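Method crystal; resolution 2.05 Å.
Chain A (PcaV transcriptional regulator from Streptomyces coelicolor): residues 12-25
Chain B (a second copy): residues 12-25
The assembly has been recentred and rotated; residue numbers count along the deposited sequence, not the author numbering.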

# COMPACT_ATOMS: atom_id res chain seq x y z
N HIS A 12 -7.32 6.99 -13.81
CA HIS A 12 -6.41 6.08 -13.09
C HIS A 12 -6.62 6.01 -11.58
O HIS A 12 -5.79 6.49 -10.81
CB HIS A 12 -4.94 6.39 -13.41
CG HIS A 12 -4.64 6.45 -14.88
ND1 HIS A 12 -4.69 5.34 -15.69
CD2 HIS A 12 -4.31 7.49 -15.68
CE1 HIS A 12 -4.40 5.69 -16.93
NE2 HIS A 12 -4.16 6.99 -16.95
N PRO A 13 -7.72 5.38 -11.16
CA PRO A 13 -7.98 5.40 -9.72
C PRO A 13 -7.04 4.49 -8.93
O PRO A 13 -6.91 4.69 -7.75
CB PRO A 13 -9.42 4.91 -9.62
CG PRO A 13 -9.61 4.07 -10.86
CD PRO A 13 -8.79 4.71 -11.92
N GLY A 14 -6.40 3.51 -9.56
CA GLY A 14 -5.47 2.65 -8.83
C GLY A 14 -4.24 3.45 -8.42
O GLY A 14 -3.80 3.38 -7.28
N HIS A 15 -3.73 4.23 -9.37
CA HIS A 15 -2.64 5.18 -9.13
C HIS A 15 -2.98 6.14 -7.99
O HIS A 15 -2.19 6.34 -7.08
CB HIS A 15 -2.36 5.95 -10.42
CG HIS A 15 -1.45 7.13 -10.24
ND1 HIS A 15 -0.08 7.01 -10.12
CD2 HIS A 15 -1.72 8.46 -10.17
CE1 HIS A 15 0.45 8.21 -9.99
NE2 HIS A 15 -0.52 9.11 -10.01
N LEU A 16 -4.17 6.72 -8.05
CA LEU A 16 -4.60 7.69 -7.06
C LEU A 16 -4.69 7.05 -5.68
O LEU A 16 -4.30 7.66 -4.68
CB LEU A 16 -5.95 8.29 -7.45
CG LEU A 16 -6.31 9.56 -6.67
CD1 LEU A 16 -5.32 10.69 -6.94
CD2 LEU A 16 -7.73 10.00 -6.94
N ALA A 17 -5.19 5.82 -5.60
CA ALA A 17 -5.31 5.17 -4.28
C ALA A 17 -3.95 4.92 -3.65
O ALA A 17 -3.77 5.13 -2.46
CB ALA A 17 -6.10 3.86 -4.37
N ARG A 18 -2.99 4.48 -4.46
CA ARG A 18 -1.64 4.27 -3.96
C ARG A 18 -1.02 5.60 -3.48
O ARG A 18 -0.37 5.63 -2.44
CB ARG A 18 -0.76 3.58 -5.01
CG ARG A 18 -1.22 2.14 -5.34
CD ARG A 18 -0.24 1.34 -6.21
NE ARG A 18 -0.16 1.84 -7.58
CZ ARG A 18 -0.96 1.45 -8.58
NH1 ARG A 18 -1.92 0.55 -8.38
NH2 ARG A 18 -0.80 1.98 -9.79
N ARG A 19 -1.22 6.68 -4.23
CA ARG A 19 -0.75 8.01 -3.81
C ARG A 19 -1.29 8.42 -2.44
O ARG A 19 -0.56 8.95 -1.62
CB ARG A 19 -1.17 9.10 -4.80
CG ARG A 19 -0.34 9.24 -6.04
CD ARG A 19 -0.64 10.59 -6.71
NE ARG A 19 -0.06 11.68 -5.93
CZ ARG A 19 -0.57 12.90 -5.83
NH1 ARG A 19 -1.72 13.22 -6.44
NH2 ARG A 19 0.06 13.81 -5.10
N LEU A 20 -2.58 8.21 -2.23
CA LEU A 20 -3.23 8.60 -0.98
C LEU A 20 -2.64 7.83 0.17
O LEU A 20 -2.37 8.37 1.24
CB LEU A 20 -4.73 8.33 -1.05
CG LEU A 20 -5.51 8.72 0.21
CD1 LEU A 20 -5.45 10.23 0.43
CD2 LEU A 20 -6.95 8.25 0.10
N GLN A 21 -2.45 6.53 -0.03
CA GLN A 21 -1.87 5.73 1.02
C GLN A 21 -0.41 6.12 1.29
O GLN A 21 0.01 6.22 2.43
CB GLN A 21 -1.97 4.24 0.66
CG GLN A 21 -1.63 3.31 1.81
CD GLN A 21 -0.14 3.03 1.91
OE1 GLN A 21 0.59 3.11 0.92
NE2 GLN A 21 0.32 2.69 3.12
N GLN A 22 0.35 6.35 0.22
CA GLN A 22 1.74 6.79 0.37
C GLN A 22 1.85 8.15 1.04
O GLN A 22 2.77 8.39 1.82
CB GLN A 22 2.42 6.83 -0.99
CG GLN A 22 2.61 5.44 -1.58
CD GLN A 22 3.28 5.45 -2.95
OE1 GLN A 22 3.64 6.51 -3.48
NE2 GLN A 22 3.47 4.27 -3.52
N ALA A 23 0.93 9.05 0.73
CA ALA A 23 0.92 10.36 1.37
C ALA A 23 0.69 10.22 2.87
O ALA A 23 1.31 10.94 3.66
CB ALA A 23 -0.16 11.24 0.74
N HIS A 24 -0.17 9.30 3.28
CA HIS A 24 -0.39 9.11 4.72
C HIS A 24 0.86 8.52 5.39
O HIS A 24 1.25 8.91 6.49
CB HIS A 24 -1.59 8.20 4.97
CG HIS A 24 -2.00 8.15 6.41
ND1 HIS A 24 -1.46 7.24 7.29
CD2 HIS A 24 -2.84 8.93 7.12
CE1 HIS A 24 -1.98 7.45 8.49
NE2 HIS A 24 -2.82 8.47 8.41
N TYR A 25 1.51 7.58 4.70
CA TYR A 25 2.74 6.97 5.20
C TYR A 25 3.84 8.02 5.34
O TYR A 25 4.59 8.02 6.32
CB TYR A 25 3.19 5.84 4.25
CG TYR A 25 4.49 5.16 4.62
CD1 TYR A 25 5.69 5.53 4.03
CD2 TYR A 25 4.51 4.13 5.56
CE1 TYR A 25 6.88 4.90 4.37
CE2 TYR A 25 5.68 3.49 5.90
CZ TYR A 25 6.86 3.88 5.31
OH TYR A 25 8.03 3.24 5.65
N HIS B 12 -10.20 7.73 11.37
CA HIS B 12 -9.04 6.91 10.95
C HIS B 12 -8.77 6.92 9.45
O HIS B 12 -8.98 5.92 8.76
CB HIS B 12 -9.17 5.46 11.45
CG HIS B 12 -9.42 5.36 12.93
ND1 HIS B 12 -8.47 5.72 13.87
CD2 HIS B 12 -10.51 4.96 13.62
CE1 HIS B 12 -8.97 5.54 15.08
NE2 HIS B 12 -10.20 5.08 14.96
N PRO B 13 -8.27 8.05 8.94
CA PRO B 13 -8.10 8.10 7.49
C PRO B 13 -6.93 7.25 6.99
O PRO B 13 -6.92 6.92 5.83
CB PRO B 13 -7.83 9.59 7.22
CG PRO B 13 -7.24 10.09 8.52
CD PRO B 13 -7.90 9.31 9.60
N GLY B 14 -5.98 6.89 7.84
CA GLY B 14 -4.88 6.04 7.39
C GLY B 14 -5.39 4.65 7.08
O GLY B 14 -5.07 4.07 6.05
N HIS B 15 -6.22 4.13 7.99
CA HIS B 15 -6.93 2.87 7.80
C HIS B 15 -7.74 2.87 6.50
O HIS B 15 -7.66 1.94 5.71
CB HIS B 15 -7.85 2.62 9.00
CG HIS B 15 -8.82 1.50 8.81
ND1 HIS B 15 -8.47 0.17 8.94
CD2 HIS B 15 -10.15 1.51 8.53
CE1 HIS B 15 -9.53 -0.58 8.73
NE2 HIS B 15 -10.57 0.21 8.48
N LEU B 16 -8.51 3.93 6.29
CA LEU B 16 -9.35 4.04 5.12
C LEU B 16 -8.53 4.06 3.85
O LEU B 16 -8.90 3.44 2.85
CB LEU B 16 -10.22 5.29 5.20
CG LEU B 16 -11.38 5.31 4.21
CD1 LEU B 16 -12.38 4.18 4.49
CD2 LEU B 16 -12.08 6.65 4.19
N ALA B 17 -7.40 4.76 3.86
CA ALA B 17 -6.57 4.81 2.63
C ALA B 17 -6.01 3.45 2.27
O ALA B 17 -5.99 3.08 1.11
CB ALA B 17 -5.44 5.83 2.77
N ARG B 18 -5.56 2.70 3.27
CA ARG B 18 -5.06 1.35 3.03
C ARG B 18 -6.18 0.44 2.48
O ARG B 18 -5.94 -0.33 1.57
CB ARG B 18 -4.41 0.77 4.30
CG ARG B 18 -3.14 1.52 4.73
CD ARG B 18 -2.34 0.83 5.85
NE ARG B 18 -3.04 0.85 7.14
CZ ARG B 18 -2.95 1.83 8.04
NH1 ARG B 18 -2.19 2.90 7.81
NH2 ARG B 18 -3.63 1.75 9.17
N ARG B 19 -7.38 0.55 3.04
CA ARG B 19 -8.53 -0.21 2.52
C ARG B 19 -8.80 0.06 1.04
O ARG B 19 -9.07 -0.86 0.28
CB ARG B 19 -9.82 0.14 3.28
CG ARG B 19 -10.03 -0.53 4.60
CD ARG B 19 -11.50 -0.40 5.02
NE ARG B 19 -12.34 -1.26 4.21
CZ ARG B 19 -13.60 -1.00 3.86
NH1 ARG B 19 -14.19 0.15 4.23
NH2 ARG B 19 -14.26 -1.87 3.12
N LEU B 20 -8.76 1.33 0.65
CA LEU B 20 -9.05 1.71 -0.72
C LEU B 20 -8.02 1.13 -1.65
O LEU B 20 -8.33 0.62 -2.72
CB LEU B 20 -9.03 3.24 -0.86
CG LEU B 20 -9.34 3.75 -2.27
CD1 LEU B 20 -10.77 3.39 -2.68
CD2 LEU B 20 -9.13 5.26 -2.34
N GLN B 21 -6.76 1.20 -1.25
CA GLN B 21 -5.71 0.64 -2.08
C GLN B 21 -5.82 -0.88 -2.15
O GLN B 21 -5.67 -1.47 -3.22
CB GLN B 21 -4.34 1.06 -1.53
CG GLN B 21 -3.19 0.74 -2.48
CD GLN B 21 -2.67 -0.67 -2.30
OE1 GLN B 21 -2.79 -1.26 -1.22
NE2 GLN B 21 -2.07 -1.22 -3.36
N GLN B 22 -6.09 -1.53 -1.02
CA GLN B 22 -6.28 -2.97 -1.00
C GLN B 22 -7.48 -3.43 -1.83
O GLN B 22 -7.44 -4.47 -2.47
CB GLN B 22 -6.43 -3.46 0.44
CG GLN B 22 -5.14 -3.31 1.23
CD GLN B 22 -5.27 -3.79 2.68
OE1 GLN B 22 -6.33 -4.25 3.11
NE2 GLN B 22 -4.17 -3.67 3.43
N ALA B 23 -8.55 -2.65 -1.79
CA ALA B 23 -9.72 -2.96 -2.59
C ALA B 23 -9.38 -2.92 -4.08
O ALA B 23 -9.85 -3.75 -4.85
CB ALA B 23 -10.85 -1.98 -2.27
N HIS B 24 -8.56 -1.97 -4.50
CA HIS B 24 -8.17 -1.91 -5.91
C HIS B 24 -7.29 -3.12 -6.28
O HIS B 24 -7.43 -3.71 -7.35
CB HIS B 24 -7.44 -0.61 -6.22
CG HIS B 24 -7.23 -0.40 -7.69
ND1 HIS B 24 -6.11 -0.88 -8.34
CD2 HIS B 24 -8.00 0.19 -8.63
CE1 HIS B 24 -6.21 -0.58 -9.63
NE2 HIS B 24 -7.34 0.07 -9.82
N TYR B 25 -6.38 -3.48 -5.38
CA TYR B 25 -5.51 -4.64 -5.58
C TYR B 25 -6.34 -5.92 -5.69
O TYR B 25 -6.07 -6.78 -6.52
CB TYR B 25 -4.50 -4.74 -4.43
CG TYR B 25 -3.57 -5.93 -4.49
CD1 TYR B 25 -3.83 -7.09 -3.77
CD2 TYR B 25 -2.41 -5.89 -5.27
CE1 TYR B 25 -2.97 -8.18 -3.83
CE2 TYR B 25 -1.55 -6.96 -5.33
CZ TYR B 25 -1.83 -8.11 -4.61
OH TYR B 25 -0.97 -9.18 -4.67
O HOH W 1 -5.81 4.89 -0.81

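This is a close, near-antiparallel packing of one helix against its two-fold copy, built from small residues, a histidine ring laid over a glycine and a single bridging water, with no direct hydrogen bond from chain to chain. The helix axes approach to 8.4 Å, and their directions differ by 150°. Because the two-fold is exact, each contact off the axis has a symmetry copy, while the Leu A20–Leu B20 contact and the water lie at the axis and occur once. A residue early in one stretch meets one late in the other: Gly A14 lies across from His B24, and nearer the middle Ala A17 from Gln B21.

The first rule concerns spacing. Gly A14, Ala A17, Gln A21 and His A24, and their copies in chain B, follow one another at three, four and three residues, which keeps them on one side of the helix. Ala A17 points toward the partner and is short enough to let the backbones come near, with its CA 5.1 Å from the CA of Gln B21. Its methyl, CB, rests 4.0 Å from the CA of Gln B21 and 3.9 Å from CG of Leu B20, so this small side chain packs against both a backbone and an apolar side chain. Nearer the two-fold, Leu A20 meets its own copy more loosely, CD2 of Leu A20 to CD2 of Leu B20 at 4.4 Å.

The second rule pairs a large flat group with an absent one. His A24, with chi1 at t and chi2 at -88°, places its ring over Gly B14: CA of Gly B14 is 3.3 Å from the centroid of the His A24 ring and only 10° off the ring normal, a CH-pi contact over the face. The glycine is essential to this fit, since an ideal CB on Gly B14 would lie 2.3 Å from CE1 of His A24, a clash. The ring is also held elsewhere in the structure, where its NE2 is hydrogen-bonded.

At the margin, long polar side chains contribute their carbon. CG of Arg A18 packs 3.7 Å from CG of Gln B21, aliphatic stem against aliphatic stem. The guanidinium then passes near the histidine without bonding to it: NH1 of Arg A18 is 4.4 Å from ND1 of His B24, in an oblique arrangement. Partial exposure of Arg A18 and Gln B21 suits such a role, as their carbon can pack while the residues retain access to solvent.

The one polar link runs through water 1. It donates to the carbonyl O of Ala A17 and to the carbonyl O of Ala B17, each at 2.6 Å. O of Ala A17 also accepts from N of Gln A21, and O of Ala B17 from N of Gln B21, each at 3.1 Å, so the water joins the two backbones without costing either helix a turn.

What stays out is equally instructive. His A15, Arg A19 and Gln A22 make no contact with the partner stretch, and the 623 Å² buried in total comes from a narrow stripe along each helix.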